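Side-chain contacts in abietadiene synthase, chloroplastic (Abies grandis, PDB 3S9V), which is a largely helical enzyme of the terpene synthase family, with an N-terminal domain and a metal-binding domain in a single chain: residues L221-G226 / E314-D319; G326-R331 / V369-H374; T344-D347 / E351-C354; D365-N370 / R414-Y419. All coordinates share one frame; numbering follows the deposited sequence.

Contact 1. Residues L221-G226 / E314-D319; sequences LQSKDG and ENPVPD
S223 and K224, the first two residues of a type I beta turn (S223 to G226), face P316 and E314 where two interhelical loops meet. No hydrogen bond runs directly between the segments. The K224 chain bends at chi3 (38°), which sets CE against CB and CG of E314; the further bend at chi4 (47°) places NZ. K224 CE lies 3.7 Å from E314 CB. The contact is aliphatic: K224 NZ stays 5.5 Å from E314 OE2, and E314 OE1 is hydrogen-bonded to H303. S223 meets the CG corner of the P316 ring. That pair is modelled too tightly for its spacing to be trusted. The S223 hydroxyl has its polar partner in S227 O.

The turn is closed by G226 N bonding to S223 O at 2.9 Å. G226 has a positive phi of 85°, a conformation that glycine takes up easily. Water links the turn to the facing loop. One molecule accepts from K224 N at 3.1 Å and donates to E314 O at 2.9 Å. A second also donates to E314 O and is weakly held by D225 N. D225 OD2 forms a salt bridge with R313, just ahead of E314. The 314-319 loop leads into D-I-D-D (319-322), consistent with the DXDD motif of class II terpene synthases. D319 is the N-cap of helix 320-332, and its OD2 receives D322 N.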
loop_
_atom_site.group_PDB
_atom_site.type_symbol
_atom_site.label_atom_id
_atom_site.label_comp_id
_atom_site.label_asym_id
_atom_site.label_seq_id
_atom_site.Cartn_x
_atom_site.Cartn_y
_atom_site.Cartn_z
ATOM N N LEU A 221 -16.237 -30.885 0.635
ATOM C CA LEU A 221 -15.613 -29.588 0.439
ATOM C C LEU A 221 -16.188 -28.518 1.363
ATOM O O LEU A 221 -15.952 -27.331 1.173
ATOM C CB LEU A 221 -15.763 -29.171 -1.025
ATOM C CG LEU A 221 -15.262 -30.227 -2.015
ATOM C CD1 LEU A 221 -15.466 -29.741 -3.443
ATOM C CD2 LEU A 221 -13.789 -30.521 -1.747
ATOM N N GLN A 222 -16.938 -28.953 2.369
ATOM C CA GLN A 222 -17.543 -28.042 3.339
ATOM C C GLN A 222 -16.445 -27.320 4.129
ATOM O O GLN A 222 -15.356 -27.858 4.314
ATOM C CB GLN A 222 -18.446 -28.839 4.282
ATOM C CG GLN A 222 -19.108 -28.045 5.394
ATOM C CD GLN A 222 -20.161 -28.864 6.125
ATOM O OE1 GLN A 222 -19.912 -29.999 6.528
ATOM N NE2 GLN A 222 -21.344 -28.286 6.301
ATOM N N SER A 223 -16.731 -26.103 4.591
ATOM C CA SER A 223 -15.758 -25.319 5.357
ATOM C C SER A 223 -15.698 -25.805 6.799
ATOM O O SER A 223 -16.584 -26.515 7.248
ATOM C CB SER A 223 -16.140 -23.836 5.343
ATOM O OG SER A 223 -16.396 -23.387 4.025
ATOM N N LYS A 224 -14.653 -25.417 7.523
ATOM C CA LYS A 224 -14.514 -25.826 8.914
ATOM C C LYS A 224 -15.689 -25.330 9.750
ATOM O O LYS A 224 -16.146 -26.035 10.648
ATOM C CB LYS A 224 -13.201 -25.299 9.494
ATOM C CG LYS A 224 -11.961 -26.056 9.016
ATOM C CD LYS A 224 -10.659 -25.442 9.539
ATOM C CE LYS A 224 -10.796 -24.933 10.978
ATOM N NZ LYS A 224 -11.456 -25.908 11.895
ATOM N N ASP A 225 -16.174 -24.123 9.454
ATOM C CA ASP A 225 -17.306 -23.558 10.190
ATOM C C ASP A 225 -18.647 -24.015 9.606
ATOM O O ASP A 225 -19.705 -23.476 9.934
ATOM C CB ASP A 225 -17.240 -22.022 10.213
ATOM C CG ASP A 225 -17.375 -21.398 8.834
ATOM O OD1 ASP A 225 -17.866 -22.076 7.908
ATOM O OD2 ASP A 225 -17.004 -20.214 8.681
ATOM N N GLY A 226 -18.596 -25.006 8.723
ATOM C CA GLY A 226 -19.821 -25.530 8.146
ATOM C C GLY A 226 -20.374 -24.814 6.931
ATOM O O GLY A 226 -21.354 -25.268 6.341
ATOM N N GLU A 314 -9.391 -19.376 8.808
ATOM C CA GLU A 314 -9.534 -20.751 8.336
ATOM C C GLU A 314 -10.471 -20.848 7.136
ATOM O O GLU A 314 -11.371 -21.680 7.116
ATOM C CB GLU A 314 -10.053 -21.664 9.458
ATOM C CG GLU A 314 -10.080 -21.050 10.868
ATOM C CD GLU A 314 -8.701 -20.761 11.447
ATOM O OE1 GLU A 314 -7.980 -19.892 10.910
ATOM O OE2 GLU A 314 -8.341 -21.408 12.454
ATOM N N ASN A 315 -10.264 -19.990 6.143
ATOM C CA ASN A 315 -11.096 -20.003 4.943
ATOM C C ASN A 315 -10.815 -21.284 4.145
ATOM O O ASN A 315 -9.693 -21.782 4.127
ATOM C CB ASN A 315 -10.790 -18.775 4.079
ATOM C CG ASN A 315 -11.975 -18.347 3.232
ATOM O OD1 ASN A 315 -13.028 -17.999 3.764
ATOM N ND2 ASN A 315 -11.810 -18.369 1.909
ATOM N N PRO A 316 -11.839 -21.839 3.487
ATOM C CA PRO A 316 -11.670 -23.066 2.694
ATOM C C PRO A 316 -10.591 -22.902 1.619
ATOM O O PRO A 316 -9.856 -23.836 1.316
ATOM C CB PRO A 316 -13.045 -23.272 2.071
ATOM C CG PRO A 316 -13.967 -22.594 3.029
ATOM C CD PRO A 316 -13.225 -21.351 3.419
ATOM N N VAL A 317 -10.515 -21.709 1.036
ATOM C CA VAL A 317 -9.534 -21.424 -0.002
ATOM C C VAL A 317 -8.929 -20.039 0.200
ATOM O O VAL A 317 -9.633 -19.081 0.528
ATOM C CB VAL A 317 -10.160 -21.480 -1.427
ATOM C CG1 VAL A 317 -10.907 -22.784 -1.615
ATOM C CG2 VAL A 317 -11.091 -20.298 -1.653
ATOM N N PRO A 318 -7.608 -19.915 0.013
ATOM C CA PRO A 318 -6.971 -18.610 0.188
ATOM C C PRO A 318 -7.102 -17.830 -1.105
ATOM O O PRO A 318 -7.431 -18.406 -2.144
ATOM C CB PRO A 318 -5.524 -18.983 0.481
ATOM C CG PRO A 318 -5.321 -20.160 -0.444
ATOM C CD PRO A 318 -6.601 -20.965 -0.236
ATOM N N ASP A 319 -6.861 -16.524 -1.043
ATOM C CA ASP A 319 -6.912 -15.698 -2.244
ATOM C C ASP A 319 -5.684 -14.800 -2.266
ATOM O O ASP A 319 -5.208 -14.353 -1.222
ATOM C CB ASP A 319 -8.186 -14.857 -2.296
ATOM C CG ASP A 319 -8.211 -13.768 -1.257
ATOM O OD1 ASP A 319 -8.429 -14.081 -0.070
ATOM O OD2 ASP A 319 -8.007 -12.596 -1.631
HETATM O O HOH W 1 -12.390 -24.092 5.809
HETATM O O HOH W 2 -14.061 -21.999 7.924
HETATM O O HOH W 3 -14.708 -19.817 6.083
#

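Contact 2. Residues G326-R331 / V369-H374; sequences GLRILR and VNRCSH
L327 and R328 pack on R371 and C372 in a buried helix-to-helix contact within the N-terminal terpene synthase region. Helices 320-332 and 363-373 run in roughly the same direction here. Their local axes cross at 39° and approach to 9.0 Å. The apolar part is small: C372 SG lies against the L327 side chain, 3.6 Å from CD2 of L327. Beside it, R328 CB and C372 CB are 4.1 Å apart, at the point where the two segments have their nearest CA atoms.

The polar part is a pair of arginines. R328 leaves its helix with CG anti to the backbone N (chi1 -177°). The chain then bends at chi3 and passes R371, with R328 CD 3.7 Å from R371 O. The two guanidinium groups lie partly over each other's faces, tilted rather than flat. R328 NH1 is 3.1 Å from R371 NH2. I329 CG1 lies over the other face of the R328 group. R328 NH1 and R371 NH2 both form salt bridges with one atom, OD1 of D278 on helix 269-282, and R371 NH1 also donates to N368 OD1. The shared carboxylate probably offsets the two positive charges, and it ties three helices together at one buried point.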
loop_
_atom_site.group_PDB
_atom_site.type_symbol
_atom_site.label_atom_id
_atom_site.label_comp_id
_atom_site.label_asym_id
_atom_site.label_seq_id
_atom_site.Cartn_x
_atom_site.Cartn_y
_atom_site.Cartn_z
ATOM N N GLY A 326 -1.748 -9.239 3.480
ATOM C CA GLY A 326 -1.190 -9.735 4.720
ATOM C C GLY A 326 0.311 -9.918 4.670
ATOM O O GLY A 326 1.004 -9.583 5.631
ATOM N N LEU A 327 0.829 -10.450 3.563
ATOM C CA LEU A 327 2.272 -10.663 3.449
ATOM C C LEU A 327 3.049 -9.351 3.573
ATOM O O LEU A 327 4.018 -9.278 4.333
ATOM C CB LEU A 327 2.625 -11.367 2.128
ATOM C CG LEU A 327 4.117 -11.486 1.803
ATOM C CD1 LEU A 327 4.853 -12.137 2.970
ATOM C CD2 LEU A 327 4.298 -12.290 0.527
ATOM N N ARG A 328 2.622 -8.311 2.855
ATOM C CA ARG A 328 3.330 -7.026 2.935
ATOM C C ARG A 328 3.229 -6.346 4.296
ATOM O O ARG A 328 4.249 -5.967 4.887
ATOM C CB ARG A 328 2.838 -6.048 1.863
ATOM C CG ARG A 328 3.594 -4.703 1.859
ATOM C CD ARG A 328 3.101 -3.802 0.733
ATOM N NE ARG A 328 1.649 -3.747 0.767
ATOM C CZ ARG A 328 0.942 -2.880 1.479
ATOM N NH1 ARG A 328 -0.382 -2.941 1.452
ATOM N NH2 ARG A 328 1.553 -1.931 2.180
ATOM N N ILE A 329 2.008 -6.187 4.792
ATOM C CA ILE A 329 1.798 -5.527 6.074
ATOM C C ILE A 329 2.372 -6.279 7.273
ATOM O O ILE A 329 2.944 -5.660 8.167
ATOM C CB ILE A 329 0.310 -5.246 6.311
ATOM C CG1 ILE A 329 -0.190 -4.270 5.241
ATOM C CG2 ILE A 329 0.100 -4.669 7.711
ATOM C CD1 ILE A 329 -1.681 -3.946 5.321
ATOM N N LEU A 330 2.221 -7.599 7.305
ATOM C CA LEU A 330 2.769 -8.392 8.405
ATOM C C LEU A 330 4.294 -8.359 8.340
ATOM O O LEU A 330 4.975 -8.325 9.371
ATOM C CB LEU A 330 2.275 -9.845 8.336
ATOM C CG LEU A 330 0.792 -10.051 8.682
ATOM C CD1 LEU A 330 0.402 -11.499 8.471
ATOM C CD2 LEU A 330 0.546 -9.654 10.137
ATOM N N ARG A 331 4.830 -8.366 7.124
ATOM C CA ARG A 331 6.267 -8.314 6.956
ATOM C C ARG A 331 6.807 -6.977 7.438
ATOM O O ARG A 331 7.771 -6.931 8.208
ATOM C CB ARG A 331 6.660 -8.518 5.494
ATOM C CG ARG A 331 8.077 -8.039 5.183
ATOM C CD ARG A 331 8.578 -8.605 3.873
ATOM N NE ARG A 331 8.876 -10.023 4.006
ATOM C CZ ARG A 331 9.364 -10.776 3.031
ATOM N NH1 ARG A 331 9.609 -12.059 3.250
ATOM N NH2 ARG A 331 9.595 -10.249 1.835
ATOM N N VAL A 369 -0.922 -7.077 -5.178
ATOM C CA VAL A 369 0.145 -8.046 -5.360
ATOM C C VAL A 369 1.397 -7.284 -5.793
ATOM O O VAL A 369 2.505 -7.608 -5.369
ATOM C CB VAL A 369 -0.218 -9.104 -6.446
ATOM C CG1 VAL A 369 1.007 -9.934 -6.807
ATOM C CG2 VAL A 369 -1.324 -10.018 -5.940
ATOM N N ASN A 370 1.224 -6.265 -6.631
ATOM C CA ASN A 370 2.362 -5.471 -7.107
ATOM C C ASN A 370 3.036 -4.706 -5.967
ATOM O O ASN A 370 4.264 -4.672 -5.870
ATOM C CB ASN A 370 1.923 -4.495 -8.211
ATOM C CG ASN A 370 3.056 -3.585 -8.673
ATOM O OD1 ASN A 370 3.325 -2.550 -8.070
ATOM N ND2 ASN A 370 3.735 -3.984 -9.741
ATOM N N ARG A 371 2.233 -4.091 -5.109
ATOM C CA ARG A 371 2.768 -3.358 -3.966
ATOM C C ARG A 371 3.584 -4.322 -3.102
ATOM O O ARG A 371 4.679 -3.993 -2.645
ATOM C CB ARG A 371 1.627 -2.753 -3.136
ATOM C CG ARG A 371 0.849 -1.656 -3.858
ATOM C CD ARG A 371 -0.431 -1.318 -3.112
ATOM N NE ARG A 371 -0.152 -0.671 -1.837
ATOM C CZ ARG A 371 -0.966 -0.688 -0.789
ATOM N NH1 ARG A 371 -2.131 -1.324 -0.846
ATOM N NH2 ARG A 371 -0.605 -0.070 0.325
ATOM N N CYS A 372 3.046 -5.518 -2.901
ATOM C CA CYS A 372 3.708 -6.539 -2.104
ATOM C C CYS A 372 5.035 -7.020 -2.713
ATOM O O CYS A 372 6.031 -7.173 -2.007
ATOM C CB CYS A 372 2.754 -7.732 -1.907
ATOM S SG CYS A 372 3.491 -9.201 -1.130
ATOM N N SER A 373 5.061 -7.234 -4.023
ATOM C CA SER A 373 6.267 -7.737 -4.690
ATOM C C SER A 373 7.512 -6.871 -4.566
ATOM O O SER A 373 8.629 -7.357 -4.764
ATOM C CB SER A 373 5.993 -7.984 -6.176
ATOM O OG SER A 373 5.841 -6.757 -6.875
ATOM N N HIS A 374 7.333 -5.591 -4.255
ATOM C CA HIS A 374 8.479 -4.696 -4.128
ATOM C C HIS A 374 9.186 -4.808 -2.780
ATOM O O HIS A 374 10.358 -4.461 -2.668
ATOM C CB HIS A 374 8.052 -3.243 -4.361
ATOM C CG HIS A 374 7.809 -2.909 -5.800
ATOM N ND1 HIS A 374 8.832 -2.627 -6.681
ATOM C CD2 HIS A 374 6.666 -2.870 -6.526
ATOM C CE1 HIS A 374 8.331 -2.432 -7.887
ATOM N NE2 HIS A 374 7.019 -2.575 -7.821
#

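Contact 3. Residues T344-D347 / E351-C354; sequences TFRD and EFFC
R346 and F352 face each other as a non-hydrogen-bonded antiparallel pair in a short hairpin-like turn, with CA of R346 and CA of F352 4.6 Å apart. The bonds flank this pair. F353 N donates to F345 O at 3.1 Å, and D347 N donates to E351 O at 3.0 Å. CA-H...O contacts from F352 CA to F345 O and from R346 CA to E351 O fill in between. This is a single bridge, not a regular sheet.

The tight part joins the aromatic rings and the D347 carboxylate. R346 CB sits over one face of the F352 ring in a CH-pi contact, 4.1 Å from the ring centroid. F345 CB points toward the other segment, and ring atom CE2 of F345 lies 3.3 Å from C354 O. T344 CG2 covers the centre of one F345 face. A chi1 of 72° places D347 CG between its backbone N and carbonyl carbon, and OD1 there meets E351 N at 2.9 Å. The donor comes from above the carboxylate plane (51° out of it), and N349 N also donates to that oxygen. D347 OD2 lies in the plane of the F353 ring, at its edge, 3.4 Å from CE2 of F353.

The looser side holds the outer ends of R346 and E351, both partly exposed residues. The E351 carboxylate turns from D347 to R361 and R392, with a salt bridge to each, while R346 NE pairs with E385.

The hairpin packs against two helices. F345, F352 and C354 rest on I320 of helix 320-332, and F352 also touches I382 and C389 of helix 381-397.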
loop_
_atom_site.group_PDB
_atom_site.type_symbol
_atom_site.label_atom_id
_atom_site.label_comp_id
_atom_site.label_asym_id
_atom_site.label_seq_id
_atom_site.Cartn_x
_atom_site.Cartn_y
_atom_site.Cartn_z
ATOM N N THR A 344 1.243 -20.475 -4.043
ATOM C CA THR A 344 -0.086 -21.051 -4.204
ATOM C C THR A 344 -0.854 -20.455 -5.392
ATOM O O THR A 344 -1.748 -21.101 -5.948
ATOM C CB THR A 344 -0.931 -20.818 -2.925
ATOM O OG1 THR A 344 -0.352 -21.537 -1.832
ATOM C CG2 THR A 344 -2.366 -21.271 -3.128
ATOM N N PHE A 345 -0.503 -19.231 -5.782
ATOM C CA PHE A 345 -1.207 -18.550 -6.864
ATOM C C PHE A 345 -0.480 -18.454 -8.208
ATOM O O PHE A 345 -0.993 -17.865 -9.164
ATOM C CB PHE A 345 -1.610 -17.161 -6.377
ATOM C CG PHE A 345 -2.347 -17.181 -5.063
ATOM C CD1 PHE A 345 -1.657 -17.055 -3.860
ATOM C CD2 PHE A 345 -3.725 -17.394 -5.022
ATOM C CE1 PHE A 345 -2.326 -17.144 -2.642
ATOM C CE2 PHE A 345 -4.398 -17.484 -3.809
ATOM C CZ PHE A 345 -3.697 -17.359 -2.619
ATOM N N ARG A 346 0.702 -19.050 -8.274
ATOM C CA ARG A 346 1.514 -19.034 -9.479
ATOM C C ARG A 346 1.237 -20.252 -10.364
ATOM O O ARG A 346 1.170 -21.377 -9.867
ATOM C CB ARG A 346 2.989 -19.015 -9.073
ATOM C CG ARG A 346 3.969 -19.040 -10.218
ATOM C CD ARG A 346 5.379 -19.226 -9.692
ATOM N NE ARG A 346 6.380 -19.071 -10.740
ATOM C CZ ARG A 346 6.739 -20.027 -11.589
ATOM N NH1 ARG A 346 6.184 -21.231 -11.517
ATOM N NH2 ARG A 346 7.654 -19.773 -12.516
ATOM N N ASP A 347 1.063 -20.028 -11.667
ATOM C CA ASP A 347 0.825 -21.132 -12.598
ATOM C C ASP A 347 2.168 -21.585 -13.165
ATOM O O ASP A 347 3.191 -20.931 -12.948
ATOM C CB ASP A 347 -0.121 -20.719 -13.745
ATOM C CG ASP A 347 0.532 -19.774 -14.767
ATOM O OD1 ASP A 347 1.749 -19.503 -14.689
ATOM O OD2 ASP A 347 -0.190 -19.299 -15.673
ATOM N N GLU A 351 2.481 -16.752 -14.287
ATOM C CA GLU A 351 1.391 -15.788 -14.198
ATOM C C GLU A 351 0.709 -16.016 -12.861
ATOM O O GLU A 351 0.615 -17.150 -12.403
ATOM C CB GLU A 351 0.384 -15.994 -15.329
ATOM C CG GLU A 351 0.904 -15.580 -16.683
ATOM C CD GLU A 351 1.456 -14.170 -16.667
ATOM O OE1 GLU A 351 0.706 -13.243 -16.288
ATOM O OE2 GLU A 351 2.640 -13.990 -17.030
ATOM N N PHE A 352 0.253 -14.946 -12.225
ATOM C CA PHE A 352 -0.421 -15.080 -10.940
ATOM C C PHE A 352 -1.902 -14.765 -11.066
ATOM O O PHE A 352 -2.288 -13.833 -11.773
ATOM C CB PHE A 352 0.207 -14.158 -9.897
ATOM C CG PHE A 352 1.610 -14.524 -9.540
ATOM C CD1 PHE A 352 2.646 -14.311 -10.441
ATOM C CD2 PHE A 352 1.894 -15.093 -8.302
ATOM C CE1 PHE A 352 3.946 -14.654 -10.113
ATOM C CE2 PHE A 352 3.187 -15.443 -7.962
ATOM C CZ PHE A 352 4.219 -15.223 -8.869
ATOM N N PHE A 353 -2.722 -15.551 -10.371
ATOM C CA PHE A 353 -4.163 -15.379 -10.399
ATOM C C PHE A 353 -4.698 -15.308 -8.963
ATOM O O PHE A 353 -4.000 -15.681 -8.023
ATOM C CB PHE A 353 -4.782 -16.533 -11.193
ATOM C CG PHE A 353 -4.300 -16.597 -12.626
ATOM C CD1 PHE A 353 -4.878 -15.795 -13.606
ATOM C CD2 PHE A 353 -3.236 -17.418 -12.978
ATOM C CE1 PHE A 353 -4.402 -15.809 -14.920
ATOM C CE2 PHE A 353 -2.746 -17.442 -14.288
ATOM C CZ PHE A 353 -3.333 -16.634 -15.261
ATOM N N CYS A 354 -5.922 -14.814 -8.799
ATOM C CA CYS A 354 -6.508 -14.649 -7.477
ATOM C C CYS A 354 -6.787 -15.960 -6.733
ATOM O O CYS A 354 -6.777 -15.997 -5.498
ATOM C CB CYS A 354 -7.787 -13.807 -7.582
ATOM S SG CYS A 354 -8.296 -13.000 -6.034
#

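Contact 4. Residues D365-N370 / R414-Y419; sequences DMLNVN and RGEVEY
L367 meets E416 and V417 in a small, buried contact between helices 363-373 and 413-422. The nearest backbones are still well separated, with CA of L367 6.7 Å from CA of V417. Side chains alone bridge the gap.

The apolar contacts all run through one methyl group. L367 CG is anti to the backbone N (chi1 172°), which sends CD2 across to the other helix. CD2 of L367 lies 3.9 Å from CB of E416. It also approaches V417 CG2, more loosely at 4.4 Å. V417 in turn packs on L398.

No hydrogen bond or salt bridge joins the two segments. The E416 chain is extended beyond CG and crosses the leucine at about a right angle; the same L367 CD2 lies 4.0 Å from E416 OE1. That oxygen forms a salt bridge with R282 of helix 269-282. Y437 and N440 of helix 430-440 also touch E416.

A buried carboxylate thus lies against a leucine methyl. R282 supplies its ionic partner, and this pairing probably stabilises the negative charge of E416 in otherwise partly apolar surroundings.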
loop_
_atom_site.group_PDB
_atom_site.type_symbol
_atom_site.label_atom_id
_atom_site.label_comp_id
_atom_site.label_asym_id
_atom_site.label_seq_id
_atom_site.Cartn_x
_atom_site.Cartn_y
_atom_site.Cartn_z
ATOM N N ASP A 365 -6.744 -6.637 -7.348
ATOM C CA ASP A 365 -5.851 -7.626 -6.752
ATOM C C ASP A 365 -4.428 -7.628 -7.324
ATOM O O ASP A 365 -3.466 -7.790 -6.569
ATOM C CB ASP A 365 -6.462 -9.034 -6.823
ATOM C CG ASP A 365 -7.004 -9.374 -8.196
ATOM O OD1 ASP A 365 -7.965 -8.701 -8.638
ATOM O OD2 ASP A 365 -6.470 -10.316 -8.824
ATOM N N MET A 366 -4.271 -7.451 -8.635
ATOM C CA MET A 366 -2.918 -7.432 -9.192
ATOM C C MET A 366 -2.193 -6.237 -8.595
ATOM O O MET A 366 -0.981 -6.281 -8.395
ATOM C CB MET A 366 -2.913 -7.336 -10.731
ATOM C CG MET A 366 -3.300 -8.627 -11.475
ATOM S SD MET A 366 -2.292 -10.101 -11.100
ATOM C CE MET A 366 -3.178 -10.755 -9.707
ATOM N N LEU A 367 -2.940 -5.175 -8.295
ATOM C CA LEU A 367 -2.331 -3.991 -7.707
ATOM C C LEU A 367 -1.770 -4.275 -6.312
ATOM O O LEU A 367 -0.632 -3.910 -6.013
ATOM C CB LEU A 367 -3.328 -2.833 -7.623
ATOM C CG LEU A 367 -2.787 -1.635 -6.828
ATOM C CD1 LEU A 367 -1.471 -1.173 -7.434
ATOM C CD2 LEU A 367 -3.799 -0.498 -6.822
ATOM N N ASN A 368 -2.557 -4.916 -5.454
ATOM C CA ASN A 368 -2.058 -5.216 -4.114
ATOM C C ASN A 368 -0.902 -6.209 -4.171
ATOM O O ASN A 368 0.001 -6.178 -3.328
ATOM C CB ASN A 368 -3.189 -5.735 -3.221
ATOM C CG ASN A 368 -4.199 -4.648 -2.886
ATOM O OD1 ASN A 368 -3.819 -3.523 -2.556
ATOM N ND2 ASN A 368 -5.486 -4.977 -2.967
ATOM N N VAL A 369 -0.922 -7.077 -5.178
ATOM C CA VAL A 369 0.145 -8.046 -5.360
ATOM C C VAL A 369 1.397 -7.284 -5.793
ATOM O O VAL A 369 2.505 -7.608 -5.369
ATOM C CB VAL A 369 -0.218 -9.104 -6.446
ATOM C CG1 VAL A 369 1.007 -9.934 -6.807
ATOM C CG2 VAL A 369 -1.324 -10.018 -5.940
ATOM N N ASN A 370 1.224 -6.265 -6.631
ATOM C CA ASN A 370 2.362 -5.471 -7.107
ATOM C C ASN A 370 3.036 -4.706 -5.967
ATOM O O ASN A 370 4.264 -4.672 -5.870
ATOM C CB ASN A 370 1.923 -4.495 -8.211
ATOM C CG ASN A 370 3.056 -3.585 -8.673
ATOM O OD1 ASN A 370 3.325 -2.550 -8.070
ATOM N ND2 ASN A 370 3.735 -3.984 -9.741
ATOM N N ARG A 414 -7.462 3.791 -11.312
ATOM C CA ARG A 414 -6.427 4.190 -12.261
ATOM C C ARG A 414 -5.390 5.061 -11.569
ATOM O O ARG A 414 -4.189 4.910 -11.792
ATOM C CB ARG A 414 -7.027 4.958 -13.436
ATOM C CG ARG A 414 -6.024 5.238 -14.547
ATOM C CD ARG A 414 -6.546 6.279 -15.519
ATOM N NE ARG A 414 -5.601 6.533 -16.602
ATOM C CZ ARG A 414 -5.339 5.677 -17.582
ATOM N NH1 ARG A 414 -5.952 4.506 -17.623
ATOM N NH2 ARG A 414 -4.462 5.992 -18.524
ATOM N N GLY A 415 -5.858 5.975 -10.725
ATOM C CA GLY A 415 -4.945 6.843 -10.008
ATOM C C GLY A 415 -4.037 6.054 -9.077
ATOM O O GLY A 415 -2.858 6.377 -8.921
ATOM N N GLU A 416 -4.583 5.018 -8.447
ATOM C CA GLU A 416 -3.788 4.196 -7.542
ATOM C C GLU A 416 -2.772 3.389 -8.332
ATOM O O GLU A 416 -1.643 3.188 -7.894
ATOM C CB GLU A 416 -4.685 3.253 -6.741
ATOM C CG GLU A 416 -5.527 3.941 -5.686
ATOM C CD GLU A 416 -6.386 2.954 -4.906
ATOM O OE1 GLU A 416 -5.827 1.977 -4.353
ATOM O OE2 GLU A 416 -7.617 3.153 -4.847
ATOM N N VAL A 417 -3.177 2.924 -9.501
ATOM C CA VAL A 417 -2.275 2.160 -10.341
ATOM C C VAL A 417 -1.154 3.075 -10.829
ATOM O O VAL A 417 0.026 2.803 -10.599
ATOM C CB VAL A 417 -3.022 1.558 -11.548
ATOM C CG1 VAL A 417 -2.038 0.891 -12.502
ATOM C CG2 VAL A 417 -4.054 0.548 -11.051
ATOM N N GLU A 418 -1.523 4.170 -11.483
ATOM C CA GLU A 418 -0.527 5.099 -11.994
ATOM C C GLU A 418 0.510 5.465 -10.939
ATOM O O GLU A 418 1.700 5.528 -11.239
ATOM C CB GLU A 418 -1.196 6.366 -12.532
ATOM C CG GLU A 418 -1.736 6.219 -13.944
ATOM C CD GLU A 418 -2.354 7.504 -14.468
ATOM O OE1 GLU A 418 -2.742 7.541 -15.658
ATOM O OE2 GLU A 418 -2.452 8.477 -13.685
ATOM N N TYR A 419 0.063 5.703 -9.707
ATOM C CA TYR A 419 0.997 6.056 -8.642
ATOM C C TYR A 419 1.909 4.876 -8.308
ATOM O O TYR A 419 3.134 5.011 -8.271
ATOM C CB TYR A 419 0.261 6.482 -7.372
ATOM C CG TYR A 419 1.222 6.884 -6.274
ATOM C CD1 TYR A 419 1.849 8.131 -6.294
ATOM C CD2 TYR A 419 1.582 5.983 -5.270
ATOM C CE1 TYR A 419 2.818 8.469 -5.348
ATOM C CE2 TYR A 419 2.552 6.309 -4.319
ATOM C CZ TYR A 419 3.166 7.552 -4.366
ATOM O OH TYR A 419 4.138 7.873 -3.443
#

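Overall arrangement
All four contacts lie in the N-terminal terpene synthase region. Contacts 2 and 4 both use helix 363-373 and share V369 and N370; their centres are 12 Å apart. Contact 3 is nested in the chain between the two segments of contact 2, with centres 15 Å apart. It touches contact 4 where F352 O meets M366 SD at 3.8 Å. It also touches contact 1, where F345 CZ lies 3.3 Å from D319 C. Helix 320-332 follows D319 and carries one side of contact 2. N368, on the contact 4 segment of helix 363-373, is hydrogen-bonded through ND2 to OD1 of D321 in the probable DXDD motif, which links that helix to the motif.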